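Nitroalkane oxidase (Podospora anserina, PDB 3MKH) oxidises nitroalkanes to aldehydes or ketones, using FAD and molecular oxygen, removing a substrate proton to form a carbanion and releasing nitrite and hydrogen peroxide. Local coordinates at residues A[127-137]-A[167-177]; A[180-191]-A[205-216]. One frame throughout, in Å; residues are numbered along the deposited sequence.

Contact 1: residues A[127-137]-A[167-177]. With FAD (flavin-adenine dinucleotide), chain E.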
loop_
_atom_site.group_PDB
_atom_site.type_symbol
_atom_site.label_atom_id
_atom_site.label_comp_id
_atom_site.label_asym_id
_atom_site.label_seq_id
_atom_site.Cartn_x
_atom_site.Cartn_y
_atom_site.Cartn_z
ATOM N N SER A 127 -39.654 11.915 -19.203
ATOM C CA SER A 127 -38.547 11.614 -18.318
ATOM C C SER A 127 -38.693 10.220 -17.735
ATOM O O SER A 127 -38.705 10.062 -16.517
ATOM C CB SER A 127 -38.488 12.666 -17.201
ATOM O OG SER A 127 -39.762 12.834 -16.598
ATOM N N PRO A 128 -38.780 9.194 -18.607
ATOM C CA PRO A 128 -38.969 7.824 -18.130
ATOM C C PRO A 128 -37.730 7.311 -17.389
ATOM O O PRO A 128 -36.611 7.609 -17.794
ATOM C CB PRO A 128 -39.180 7.023 -19.421
ATOM C CG PRO A 128 -38.437 7.814 -20.491
ATOM C CD PRO A 128 -38.601 9.264 -20.074
ATOM N N LEU A 129 -37.950 6.548 -16.327
ATOM C CA LEU A 129 -36.883 5.973 -15.520
ATOM C C LEU A 129 -36.940 4.463 -15.593
ATOM O O LEU A 129 -38.029 3.879 -15.581
ATOM C CB LEU A 129 -37.063 6.380 -14.056
ATOM C CG LEU A 129 -36.751 7.819 -13.677
ATOM C CD1 LEU A 129 -37.355 8.113 -12.309
ATOM C CD2 LEU A 129 -35.249 8.026 -13.671
ATOM N N ALA A 130 -35.769 3.836 -15.666
ATOM C CA ALA A 130 -35.650 2.384 -15.641
ATOM C C ALA A 130 -34.703 2.005 -14.510
ATOM O O ALA A 130 -33.871 2.816 -14.095
ATOM C CB ALA A 130 -35.127 1.834 -17.002
ATOM N N SER A 131 -34.836 0.783 -14.013
ATOM C CA SER A 131 -34.053 0.320 -12.873
ATOM C C SER A 131 -33.738 -1.157 -13.020
ATOM O O SER A 131 -34.592 -1.933 -13.434
ATOM C CB SER A 131 -34.837 0.542 -11.575
ATOM O OG SER A 131 -34.061 0.194 -10.441
ATOM N N LEU A 132 -32.501 -1.536 -12.704
ATOM C CA LEU A 132 -32.140 -2.948 -12.591
ATOM C C LEU A 132 -32.266 -3.295 -11.112
ATOM O O LEU A 132 -31.481 -2.834 -10.260
ATOM C CB LEU A 132 -30.727 -3.207 -13.132
ATOM C CG LEU A 132 -30.077 -4.594 -12.947
ATOM C CD1 LEU A 132 -31.062 -5.723 -13.096
ATOM C CD2 LEU A 132 -28.926 -4.777 -13.924
ATOM N N VAL A 133 -33.308 -4.049 -10.798
ATOM C CA VAL A 133 -33.713 -4.239 -9.417
ATOM C C VAL A 133 -33.223 -5.602 -8.959
ATOM O O VAL A 133 -33.924 -6.609 -9.071
ATOM C CB VAL A 133 -35.224 -4.116 -9.250
ATOM C CG1 VAL A 133 -35.598 -4.132 -7.762
ATOM C CG2 VAL A 133 -35.721 -2.834 -9.917
ATOM N N PHE A 134 -31.993 -5.599 -8.454
ATOM C CA PHE A 134 -31.248 -6.795 -8.114
ATOM C C PHE A 134 -31.049 -6.876 -6.602
ATOM O O PHE A 134 -31.402 -7.875 -5.968
ATOM C CB PHE A 134 -29.885 -6.710 -8.803
ATOM C CG PHE A 134 -29.028 -7.939 -8.647
ATOM C CD1 PHE A 134 -28.161 -8.064 -7.576
ATOM C CD2 PHE A 134 -29.055 -8.950 -9.595
ATOM C CE1 PHE A 134 -27.357 -9.191 -7.440
ATOM C CE2 PHE A 134 -28.253 -10.073 -9.463
ATOM C CZ PHE A 134 -27.410 -10.194 -8.388
ATOM N N SER A 135 -30.475 -5.815 -6.034
ATOM C CA SER A 135 -30.033 -5.829 -4.643
ATOM C C SER A 135 -31.164 -5.886 -3.617
ATOM O O SER A 135 -32.287 -5.438 -3.876
ATOM C CB SER A 135 -29.129 -4.625 -4.358
ATOM O OG SER A 135 -27.968 -4.669 -5.171
ATOM N N GLU A 136 -30.831 -6.412 -2.440
ATOM C CA GLU A 136 -31.795 -6.704 -1.384
ATOM C C GLU A 136 -31.198 -6.333 -0.020
ATOM O O GLU A 136 -29.978 -6.372 0.163
ATOM C CB GLU A 136 -32.175 -8.199 -1.411
ATOM C CG GLU A 136 -32.920 -8.605 -2.668
ATOM C CD GLU A 136 -33.396 -10.062 -2.677
ATOM O OE1 GLU A 136 -32.921 -10.892 -1.866
ATOM O OE2 GLU A 136 -34.246 -10.373 -3.531
ATOM N N PRO A 137 -32.058 -5.980 0.952
ATOM C CA PRO A 137 -31.575 -5.515 2.260
ATOM C C PRO A 137 -30.628 -6.506 2.949
ATOM O O PRO A 137 -29.652 -6.092 3.600
ATOM C CB PRO A 137 -32.852 -5.394 3.102
ATOM C CG PRO A 137 -33.979 -5.588 2.190
ATOM C CD PRO A 137 -33.520 -6.142 0.902
ATOM N N GLU A 167 -38.648 -7.746 -0.970
ATOM C CA GLU A 167 -38.069 -6.456 -0.682
ATOM C C GLU A 167 -36.758 -6.274 -1.420
ATOM O O GLU A 167 -35.955 -7.197 -1.529
ATOM C CB GLU A 167 -37.860 -6.291 0.825
ATOM C CG GLU A 167 -39.162 -6.314 1.572
ATOM C CD GLU A 167 -39.018 -6.111 3.068
ATOM O OE1 GLU A 167 -37.878 -5.936 3.567
ATOM O OE2 GLU A 167 -40.070 -6.128 3.739
ATOM N N LYS A 168 -36.548 -5.067 -1.927
ATOM C CA LYS A 168 -35.334 -4.747 -2.647
ATOM C C LYS A 168 -34.758 -3.500 -2.010
ATOM O O LYS A 168 -35.477 -2.740 -1.378
ATOM C CB LYS A 168 -35.668 -4.483 -4.123
ATOM C CG LYS A 168 -36.120 -5.741 -4.884
ATOM C CD LYS A 168 -34.972 -6.745 -5.014
ATOM C CE LYS A 168 -35.288 -7.885 -6.027
ATOM N NZ LYS A 168 -34.151 -8.877 -6.014
ATOM N N MET A 169 -33.459 -3.285 -2.168
ATOM C CA MET A 169 -32.839 -2.090 -1.613
ATOM C C MET A 169 -31.663 -1.732 -2.500
ATOM O O MET A 169 -31.072 -2.621 -3.119
ATOM C CB MET A 169 -32.367 -2.370 -0.179
ATOM C CG MET A 169 -31.803 -1.151 0.567
ATOM S SD MET A 169 -31.462 -1.579 2.301
ATOM C CE MET A 169 -30.628 -0.097 2.883
ATOM N N TRP A 170 -31.373 -0.435 -2.588
ATOM C CA TRP A 170 -30.237 0.110 -3.331
ATOM C C TRP A 170 -30.461 0.203 -4.844
ATOM O O TRP A 170 -29.584 0.666 -5.566
ATOM C CB TRP A 170 -28.944 -0.674 -3.064
ATOM C CG TRP A 170 -28.479 -0.700 -1.612
ATOM C CD1 TRP A 170 -28.485 -1.783 -0.774
ATOM C CD2 TRP A 170 -27.918 0.383 -0.863
ATOM N NE1 TRP A 170 -27.990 -1.428 0.459
ATOM C CE2 TRP A 170 -27.623 -0.109 0.427
ATOM C CE3 TRP A 170 -27.644 1.727 -1.151
ATOM C CZ2 TRP A 170 -27.070 0.691 1.426
ATOM C CZ3 TRP A 170 -27.093 2.522 -0.152
ATOM C CH2 TRP A 170 -26.809 1.999 1.117
ATOM N N ALA A 171 -31.612 -0.245 -5.330
ATOM C CA ALA A 171 -31.818 -0.306 -6.773
ATOM C C ALA A 171 -32.176 1.063 -7.325
ATOM O O ALA A 171 -33.317 1.536 -7.232
ATOM C CB ALA A 171 -32.858 -1.344 -7.135
ATOM N N THR A 172 -31.171 1.701 -7.897
ATOM C CA THR A 172 -31.278 3.087 -8.300
ATOM C C THR A 172 -32.464 3.330 -9.238
ATOM O O THR A 172 -32.622 2.630 -10.237
ATOM C CB THR A 172 -29.969 3.533 -8.970
ATOM O OG1 THR A 172 -28.878 3.303 -8.068
ATOM C CG2 THR A 172 -30.030 4.990 -9.339
ATOM N N ASN A 173 -33.284 4.325 -8.898
ATOM C CA ASN A 173 -34.444 4.733 -9.698
ATOM C C ASN A 173 -35.716 3.892 -9.517
ATOM O O ASN A 173 -36.763 4.269 -10.039
ATOM C CB ASN A 173 -34.131 4.742 -11.217
ATOM C CG ASN A 173 -33.126 5.800 -11.635
ATOM O OD1 ASN A 173 -32.580 5.733 -12.758
ATOM N ND2 ASN A 173 -32.892 6.785 -10.785
ATOM N N CYS A 174 -35.646 2.761 -8.810
ATOM C CA CYS A 174 -36.768 1.811 -8.833
ATOM C C CYS A 174 -38.104 2.399 -8.359
ATOM O O CYS A 174 -39.177 1.923 -8.756
ATOM C CB CYS A 174 -36.446 0.544 -8.029
ATOM S SG CYS A 174 -36.339 0.819 -6.237
ATOM N N ALA A 175 -38.045 3.440 -7.529
ATOM C CA ALA A 175 -39.277 4.002 -6.976
ATOM C C ALA A 175 -39.893 5.128 -7.825
ATOM O O ALA A 175 -41.007 5.574 -7.552
ATOM C CB ALA A 175 -39.044 4.462 -5.524
ATOM N N GLY A 176 -39.183 5.580 -8.861
ATOM C CA GLY A 176 -39.714 6.613 -9.746
ATOM C C GLY A 176 -39.670 8.008 -9.141
ATOM O O GLY A 176 -39.278 8.174 -7.986
ATOM N N TRP A 177 -40.079 9.015 -9.913
ATOM C CA TRP A 177 -40.010 10.399 -9.453
ATOM C C TRP A 177 -40.926 10.678 -8.261
ATOM O O TRP A 177 -40.614 11.529 -7.420
ATOM C CB TRP A 177 -40.353 11.366 -10.585
ATOM C CG TRP A 177 -39.401 11.304 -11.729
ATOM C CD1 TRP A 177 -39.676 10.878 -13.002
ATOM C CD2 TRP A 177 -38.017 11.681 -11.721
ATOM N NE1 TRP A 177 -38.553 10.973 -13.785
ATOM C CE2 TRP A 177 -37.518 11.456 -13.026
ATOM C CE3 TRP A 177 -37.153 12.192 -10.741
ATOM C CZ2 TRP A 177 -36.195 11.712 -13.374
ATOM C CZ3 TRP A 177 -35.825 12.448 -11.090
ATOM C CH2 TRP A 177 -35.365 12.215 -12.402
HETATM P PA FAD E . -23.331 -7.867 -0.044
HETATM O O1A FAD E . -24.091 -9.104 -0.214
HETATM O O2A FAD E . -23.965 -6.726 0.617
HETATM O O5B FAD E . -21.965 -8.222 0.725
HETATM C C5B FAD E . -21.408 -7.326 1.684
HETATM C C4B FAD E . -19.963 -7.690 2.075
HETATM O O4B FAD E . -19.960 -8.974 2.714
HETATM C C3B FAD E . -19.069 -7.843 0.848
HETATM O O3B FAD E . -18.464 -6.588 0.529
HETATM C C2B FAD E . -18.008 -8.812 1.337
HETATM O O2B FAD E . -16.974 -8.105 2.015
HETATM C C1B FAD E . -18.767 -9.699 2.324
HETATM N N9A FAD E . -19.140 -10.964 1.632
HETATM C C8A FAD E . -20.375 -11.404 1.413
HETATM N N7A FAD E . -20.332 -12.561 0.763
HETATM C C5A FAD E . -19.055 -12.864 0.568
HETATM C C6A FAD E . -18.402 -13.930 -0.036
HETATM N N6A FAD E . -19.091 -14.926 -0.577
HETATM N N1A FAD E . -17.065 -13.939 -0.062
HETATM C C2A FAD E . -16.372 -12.952 0.476
HETATM N N3A FAD E . -16.962 -11.923 1.060
HETATM C C4A FAD E . -18.296 -11.850 1.120
HETATM N N1 FAD E . -28.265 -2.366 -6.845
HETATM C C2 FAD E . -29.122 -2.719 -7.880
HETATM O O2 FAD E . -29.671 -3.811 -7.861
HETATM N N3 FAD E . -29.347 -1.838 -8.933
HETATM C C4 FAD E . -28.725 -0.592 -8.958
HETATM O O4 FAD E . -28.936 0.180 -9.890
HETATM C C4X FAD E . -27.870 -0.239 -7.922
HETATM N N5 FAD E . -27.224 1.000 -7.917
HETATM C C5X FAD E . -26.658 1.469 -6.727
HETATM C C6 FAD E . -26.312 2.809 -6.579
HETATM C C7 FAD E . -25.756 3.258 -5.387
HETATM C C7M FAD E . -25.377 4.726 -5.210
HETATM C C8 FAD E . -25.544 2.365 -4.346
HETATM C C8M FAD E . -24.933 2.847 -3.030
HETATM C C9 FAD E . -25.881 1.028 -4.500
HETATM C C9A FAD E . -26.441 0.580 -5.686
HETATM N N10 FAD E . -26.787 -0.762 -5.840
HETATM C C10 FAD E . -27.643 -1.125 -6.873
HETATM C "C1'" FAD E . -26.245 -1.801 -4.931
HETATM C "C2'" FAD E . -24.886 -2.301 -5.422
HETATM O "O2'" FAD E . -25.029 -2.930 -6.691
HETATM C "C3'" FAD E . -24.209 -3.265 -4.434
HETATM O "O3'" FAD E . -22.879 -3.494 -4.876
HETATM C "C4'" FAD E . -24.914 -4.623 -4.311
HETATM O "O4'" FAD E . -26.030 -4.523 -3.438
HETATM C "C5'" FAD E . -23.948 -5.678 -3.756
HETATM O "O5'" FAD E . -23.361 -5.249 -2.526
HETATM P P FAD E . -22.121 -6.028 -1.898
HETATM O O1P FAD E . -21.155 -6.292 -2.970
HETATM O O2P FAD E . -21.670 -5.315 -0.703
HETATM O O3P FAD E . -22.800 -7.437 -1.500
HETATM O O HOH W 1 -30.732 0.605 -11.777
#

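Contact 2: residues A[180-191]-A[205-216]. With SO4 (sulfate ion), chain G.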
loop_
_atom_site.group_PDB
_atom_site.type_symbol
_atom_site.label_atom_id
_atom_site.label_comp_id
_atom_site.label_asym_id
_atom_site.label_seq_id
_atom_site.Cartn_x
_atom_site.Cartn_y
_atom_site.Cartn_z
ATOM N N LYS A 180 -43.779 6.011 -6.322
ATOM C CA LYS A 180 -44.790 4.970 -6.431
ATOM C C LYS A 180 -44.451 3.956 -7.525
ATOM O O LYS A 180 -45.313 3.196 -7.969
ATOM C CB LYS A 180 -46.176 5.592 -6.650
ATOM C CG LYS A 180 -46.676 6.386 -5.441
ATOM C CD LYS A 180 -48.100 6.890 -5.677
ATOM C CE LYS A 180 -48.557 7.822 -4.560
ATOM N NZ LYS A 180 -48.300 7.250 -3.201
ATOM N N GLY A 181 -43.192 3.961 -7.961
ATOM C CA GLY A 181 -42.709 2.983 -8.922
ATOM C C GLY A 181 -42.254 3.593 -10.232
ATOM O O GLY A 181 -42.935 4.434 -10.830
ATOM N N CYS A 182 -41.087 3.171 -10.696
ATOM C CA CYS A 182 -40.548 3.750 -11.923
ATOM C C CYS A 182 -41.273 3.190 -13.160
ATOM O O CYS A 182 -42.097 2.278 -13.048
ATOM C CB CYS A 182 -39.037 3.503 -12.006
ATOM S SG CYS A 182 -38.585 1.776 -12.359
ATOM N N ASP A 183 -40.958 3.733 -14.331
ATOM C CA ASP A 183 -41.568 3.276 -15.590
ATOM C C ASP A 183 -41.268 1.826 -15.940
ATOM O O ASP A 183 -42.151 1.098 -16.399
ATOM C CB ASP A 183 -41.111 4.162 -16.749
ATOM C CG ASP A 183 -41.399 5.633 -16.501
ATOM O OD1 ASP A 183 -42.347 6.163 -17.116
ATOM O OD2 ASP A 183 -40.673 6.259 -15.695
ATOM N N LEU A 184 -40.017 1.408 -15.759
ATOM C CA LEU A 184 -39.629 0.068 -16.189
ATOM C C LEU A 184 -38.580 -0.524 -15.258
ATOM O O LEU A 184 -37.446 -0.070 -15.233
ATOM C CB LEU A 184 -39.082 0.116 -17.617
ATOM C CG LEU A 184 -38.733 -1.245 -18.212
ATOM C CD1 LEU A 184 -39.962 -2.133 -18.140
ATOM C CD2 LEU A 184 -38.258 -1.093 -19.666
ATOM N N ALA A 185 -38.961 -1.533 -14.488
ATOM C CA ALA A 185 -38.026 -2.185 -13.573
ATOM C C ALA A 185 -37.723 -3.591 -14.083
ATOM O O ALA A 185 -38.646 -4.335 -14.412
ATOM C CB ALA A 185 -38.624 -2.251 -12.157
ATOM N N CYS A 186 -36.442 -3.948 -14.166
ATOM C CA CYS A 186 -36.058 -5.338 -14.428
ATOM C C CYS A 186 -35.817 -6.026 -13.086
ATOM O O CYS A 186 -34.780 -5.809 -12.455
ATOM C CB CYS A 186 -34.794 -5.406 -15.282
ATOM S SG CYS A 186 -35.062 -4.858 -16.991
ATOM N N VAL A 187 -36.775 -6.842 -12.649
ATOM C CA VAL A 187 -36.718 -7.400 -11.301
ATOM C C VAL A 187 -36.096 -8.776 -11.342
ATOM O O VAL A 187 -36.618 -9.707 -11.980
ATOM C CB VAL A 187 -38.094 -7.445 -10.627
ATOM C CG1 VAL A 187 -37.983 -8.003 -9.186
ATOM C CG2 VAL A 187 -38.696 -6.052 -10.609
ATOM N N VAL A 188 -34.953 -8.887 -10.685
ATOM C CA VAL A 188 -34.267 -10.150 -10.586
ATOM C C VAL A 188 -34.815 -10.886 -9.381
ATOM O O VAL A 188 -34.820 -10.371 -8.252
ATOM C CB VAL A 188 -32.759 -9.953 -10.450
ATOM C CG1 VAL A 188 -32.029 -11.313 -10.460
ATOM C CG2 VAL A 188 -32.262 -9.070 -11.590
ATOM N N CYS A 189 -35.299 -12.094 -9.624
ATOM C CA CYS A 189 -35.943 -12.842 -8.564
ATOM C C CYS A 189 -35.761 -14.342 -8.758
ATOM O O CYS A 189 -35.219 -14.793 -9.780
ATOM C CB CYS A 189 -37.428 -12.482 -8.519
ATOM S SG CYS A 189 -38.249 -12.611 -10.125
ATOM N N ARG A 190 -36.211 -15.122 -7.778
ATOM C CA ARG A 190 -36.183 -16.568 -7.947
ATOM C C ARG A 190 -37.581 -17.192 -8.077
ATOM O O ARG A 190 -38.523 -16.843 -7.344
ATOM C CB ARG A 190 -35.349 -17.245 -6.858
ATOM C CG ARG A 190 -36.007 -17.329 -5.531
ATOM C CD ARG A 190 -35.162 -18.099 -4.540
ATOM N NE ARG A 190 -35.579 -17.734 -3.195
ATOM C CZ ARG A 190 -36.591 -18.305 -2.558
ATOM N NH1 ARG A 190 -37.268 -19.281 -3.146
ATOM N NH2 ARG A 190 -36.925 -17.903 -1.340
ATOM N N ASP A 191 -37.702 -18.108 -9.035
ATOM C CA ASP A 191 -38.944 -18.821 -9.285
ATOM C C ASP A 191 -39.216 -19.731 -8.096
ATOM O O ASP A 191 -38.384 -20.559 -7.733
ATOM C CB ASP A 191 -38.795 -19.650 -10.562
ATOM C CG ASP A 191 -40.026 -20.490 -10.876
ATOM O OD1 ASP A 191 -41.101 -20.238 -10.295
ATOM O OD2 ASP A 191 -39.910 -21.405 -11.723
ATOM N N LYS A 205 -33.140 -21.409 -10.874
ATOM C CA LYS A 205 -34.432 -20.795 -10.533
ATOM C C LYS A 205 -34.479 -19.282 -10.804
ATOM O O LYS A 205 -35.533 -18.639 -10.667
ATOM C CB LYS A 205 -34.771 -21.039 -9.055
ATOM C CG LYS A 205 -34.539 -22.459 -8.591
ATOM C CD LYS A 205 -35.483 -23.425 -9.292
ATOM C CE LYS A 205 -36.845 -23.490 -8.601
ATOM N NZ LYS A 205 -37.719 -24.515 -9.267
ATOM N N VAL A 206 -33.347 -18.710 -11.187
ATOM C CA VAL A 206 -33.274 -17.248 -11.311
ATOM C C VAL A 206 -33.889 -16.719 -12.599
ATOM O O VAL A 206 -33.625 -17.246 -13.694
ATOM C CB VAL A 206 -31.837 -16.739 -11.139
ATOM C CG1 VAL A 206 -31.794 -15.206 -11.278
ATOM C CG2 VAL A 206 -31.324 -17.153 -9.781
ATOM N N MET A 207 -34.732 -15.701 -12.450
ATOM C CA MET A 207 -35.450 -15.076 -13.551
ATOM C C MET A 207 -35.240 -13.572 -13.550
ATOM O O MET A 207 -34.833 -13.000 -12.547
ATOM C CB MET A 207 -36.958 -15.296 -13.408
ATOM C CG MET A 207 -37.431 -16.713 -13.179
ATOM S SD MET A 207 -39.207 -16.747 -12.845
ATOM C CE MET A 207 -39.873 -16.204 -14.408
ATOM N N ILE A 208 -35.554 -12.933 -14.669
ATOM C CA ILE A 208 -35.768 -11.489 -14.679
ATOM C C ILE A 208 -37.172 -11.221 -15.216
ATOM O O ILE A 208 -37.551 -11.709 -16.294
ATOM C CB ILE A 208 -34.726 -10.747 -15.536
ATOM C CG1 ILE A 208 -33.309 -11.058 -15.039
ATOM C CG2 ILE A 208 -35.003 -9.227 -15.526
ATOM C CD1 ILE A 208 -32.213 -10.376 -15.847
ATOM N N ILE A 209 -37.960 -10.474 -14.451
ATOM C CA ILE A 209 -39.329 -10.150 -14.863
ATOM C C ILE A 209 -39.495 -8.648 -14.876
ATOM O O ILE A 209 -39.118 -7.976 -13.915
ATOM C CB ILE A 209 -40.374 -10.766 -13.897
ATOM C CG1 ILE A 209 -40.106 -12.264 -13.728
ATOM C CG2 ILE A 209 -41.791 -10.514 -14.386
ATOM C CD1 ILE A 209 -41.166 -12.987 -12.927
ATOM N N LEU A 210 -40.050 -8.125 -15.966
ATOM C CA LEU A 210 -40.343 -6.710 -16.072
ATOM C C LEU A 210 -41.516 -6.329 -15.181
ATOM O O LEU A 210 -42.468 -7.095 -15.028
ATOM C CB LEU A 210 -40.628 -6.311 -17.529
ATOM C CG LEU A 210 -39.518 -6.631 -18.536
ATOM C CD1 LEU A 210 -39.870 -6.126 -19.950
ATOM C CD2 LEU A 210 -38.168 -6.079 -18.040
ATOM N N VAL A 211 -41.422 -5.144 -14.587
ATOM C CA VAL A 211 -42.528 -4.537 -13.854
ATOM C C VAL A 211 -42.609 -3.059 -14.234
ATOM O O VAL A 211 -41.671 -2.289 -13.994
ATOM C CB VAL A 211 -42.346 -4.653 -12.319
ATOM C CG1 VAL A 211 -43.472 -3.907 -11.585
ATOM C CG2 VAL A 211 -42.304 -6.114 -11.895
ATOM N N THR A 212 -43.734 -2.662 -14.821
ATOM C CA THR A 212 -43.915 -1.284 -15.262
ATOM C C THR A 212 -44.763 -0.534 -14.249
ATOM O O THR A 212 -45.453 -1.146 -13.432
ATOM C CB THR A 212 -44.608 -1.197 -16.646
ATOM O OG1 THR A 212 -45.970 -1.651 -16.541
ATOM C CG2 THR A 212 -43.871 -2.041 -17.669
ATOM N N ARG A 213 -44.711 0.790 -14.301
ATOM C CA ARG A 213 -45.595 1.588 -13.456
ATOM C C ARG A 213 -47.069 1.245 -13.743
ATOM O O ARG A 213 -47.881 1.178 -12.829
ATOM C CB ARG A 213 -45.324 3.082 -13.635
ATOM C CG ARG A 213 -46.300 3.983 -12.882
ATOM C CD ARG A 213 -46.422 3.640 -11.384
ATOM N NE ARG A 213 -47.208 4.691 -10.731
ATOM C CZ ARG A 213 -46.690 5.822 -10.257
ATOM N NH1 ARG A 213 -45.378 6.022 -10.303
ATOM N NH2 ARG A 213 -47.479 6.747 -9.722
ATOM N N ALA A 214 -47.396 0.992 -15.009
ATOM C CA ALA A 214 -48.751 0.564 -15.376
ATOM C C ALA A 214 -49.161 -0.738 -14.669
ATOM O O ALA A 214 -50.298 -0.859 -14.220
ATOM C CB ALA A 214 -48.882 0.427 -16.883
ATOM N N ASP A 215 -48.243 -1.701 -14.571
ATOM C CA ASP A 215 -48.486 -2.927 -13.803
ATOM C C ASP A 215 -48.791 -2.604 -12.344
ATOM O O ASP A 215 -49.739 -3.137 -11.761
ATOM C CB ASP A 215 -47.271 -3.857 -13.837
ATOM C CG ASP A 215 -47.030 -4.482 -15.211
ATOM O OD1 ASP A 215 -47.998 -4.881 -15.890
ATOM O OD2 ASP A 215 -45.849 -4.595 -15.600
ATOM N N LEU A 216 -47.967 -1.746 -11.750
ATOM C CA LEU A 216 -48.128 -1.383 -10.342
ATOM C C LEU A 216 -49.475 -0.726 -10.090
ATOM O O LEU A 216 -50.144 -1.044 -9.116
ATOM C CB LEU A 216 -46.984 -0.478 -9.862
ATOM C CG LEU A 216 -45.616 -1.174 -9.875
ATOM C CD1 LEU A 216 -44.524 -0.233 -9.426
ATOM C CD2 LEU A 216 -45.626 -2.434 -8.997
HETATM S S SO4 G . -40.296 -19.954 -0.571
HETATM O O1 SO4 G . -40.357 -19.912 0.890
HETATM O O2 SO4 G . -40.428 -18.592 -1.088
HETATM O O3 SO4 G . -39.006 -20.509 -0.971
HETATM O O4 SO4 G . -41.400 -20.773 -1.081
HETATM O O HOH W 2 -41.653 -0.396 -11.891
HETATM O O HOH W 3 -37.786 -22.988 -11.676
#

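Contact 1: residues A[127-137]-A[167-177]
Lys168 reaches across to residues 133-136 with its whole side chain. Its first torsion (chi1 -69°) sets CG beside the backbone N and tightly against Val133 CG1, and a bend at chi2 (-67°) followed by an extended run carries NZ to Glu136. Lys168 NZ meets Glu136 OE2 at 2.9 Å in a salt bridge, on the anti side and tilted from the carboxylate plane, and also donates to Phe134 O from above the carbonyl plane. Val188 O is a further acceptor for NZ, while Gln152 and Thr153 hold the carboxylate, so a lysine suits this buried place: long enough to span it, with protons for several acceptors. With an alanine here, the buried Glu136 carboxylate would probably lose its counter-charge and a gap would open beside Val133.

At the other end, Leu129 and Trp177 meet at about a right angle. Leu129 CD1 sits over the five-membered ring of Trp177, 3.4 Å from its centroid, a CH-pi contact, while Trp177 NE1 points in the ring plane to Ser127 O at 2.9 Å, the bond nearly straight at 168°. Between these ends Ser131 OG donates to Thr172 O at 2.8 Å from above the carbonyl plane, and the small Ala171 CB fits against Val133 CA.

Residues 132-135 supply most flavin bonds. Leu132 O accepts from FAD N3 at 2.7 Å, Phe134 N and Ser135 N both donate to O2, and Ser135 OG donates to N1 while accepting from O4'. Residues 167-177 add Trp170 packing and a weak bond from Thr172 N to FAD O4, completing this side of the flavin-binding site of the acyl-CoA dehydrogenase fold, built on its beta domain.

Contact 2: residues A[180-191]-A[205-216]
Lys205 opens the pairing by accepting a bond from Asp191 N, while a water links its NZ to Asp191 OD2; Thr194 O also holds the ammonium and Thr193 the carboxylate. Val206 follows, its CG1 lying 4.0 Å from Val188 CG1. Met207 then exchanges two backbone bonds with Cys189, and its flexible thioether brings SD to 3.7 Å from Asp191 CB. Ile208 lies beside Val188, both pointing the same way, and its CG2 branch reaches Cys186 CB. On the opposite face Ile209, hydrogen-bonded to Val187 in both directions, touches Cys189 SG with its CD1. Leu210 returns to the face of Ile208, where its CD2 meets Cys186 SG at 3.5 Å and helix 90-109 packs over them. Val211, a hydrogen-bonded partner of Ala185, sets CG2 against Val187 CG2 at 3.8 Å; beta-branched valine and isoleucine suit such extended backbone.

Thr212 is the N-cap of helix 213-219: its OG1 accepts from Asp215 N at 3.0 Å, and Asp215 OD2 accepts from Thr212 N, a capping box. Arg213 swings back, CG anti to the backbone N (chi1 174°), and its NH1 donates in plane to a lone pair of Gly181 O at 3.0 Å while Lys180 CB lies over one guanidinium face; Asp217 and Asp178 form salt bridges with it. Leu216 CD1 presses on Gly181 CA, where any side chain would clash. In the family's middle beta domain, this is an antiparallel strand pair, 152° apart in direction, running into a capped helix.

Overall arrangement
From the N terminus, the chain passes through a run of helices before residues 127-137, with strand 130-133, open contact 1. The hairpin of strands 154-158 and 161-168 fills much of the loop that contact 1 closes, its last strand running into residues 167-177 beside the flavin. Only then does contact 2 begin: strand 184-191 leads through a loop without helix or strand to strand 206-212, so the two contacts follow in series, neither nested nor crossed. They are joined side by side nevertheless. Strand 184-191 runs parallel to strand 130-133 in one mixed sheet, and Ala175 O lies 2.7 Å from Gly181 N, a probable hydrogen bond. Thus the flavin-binding loops continue directly into the sheet that contact 2 extends.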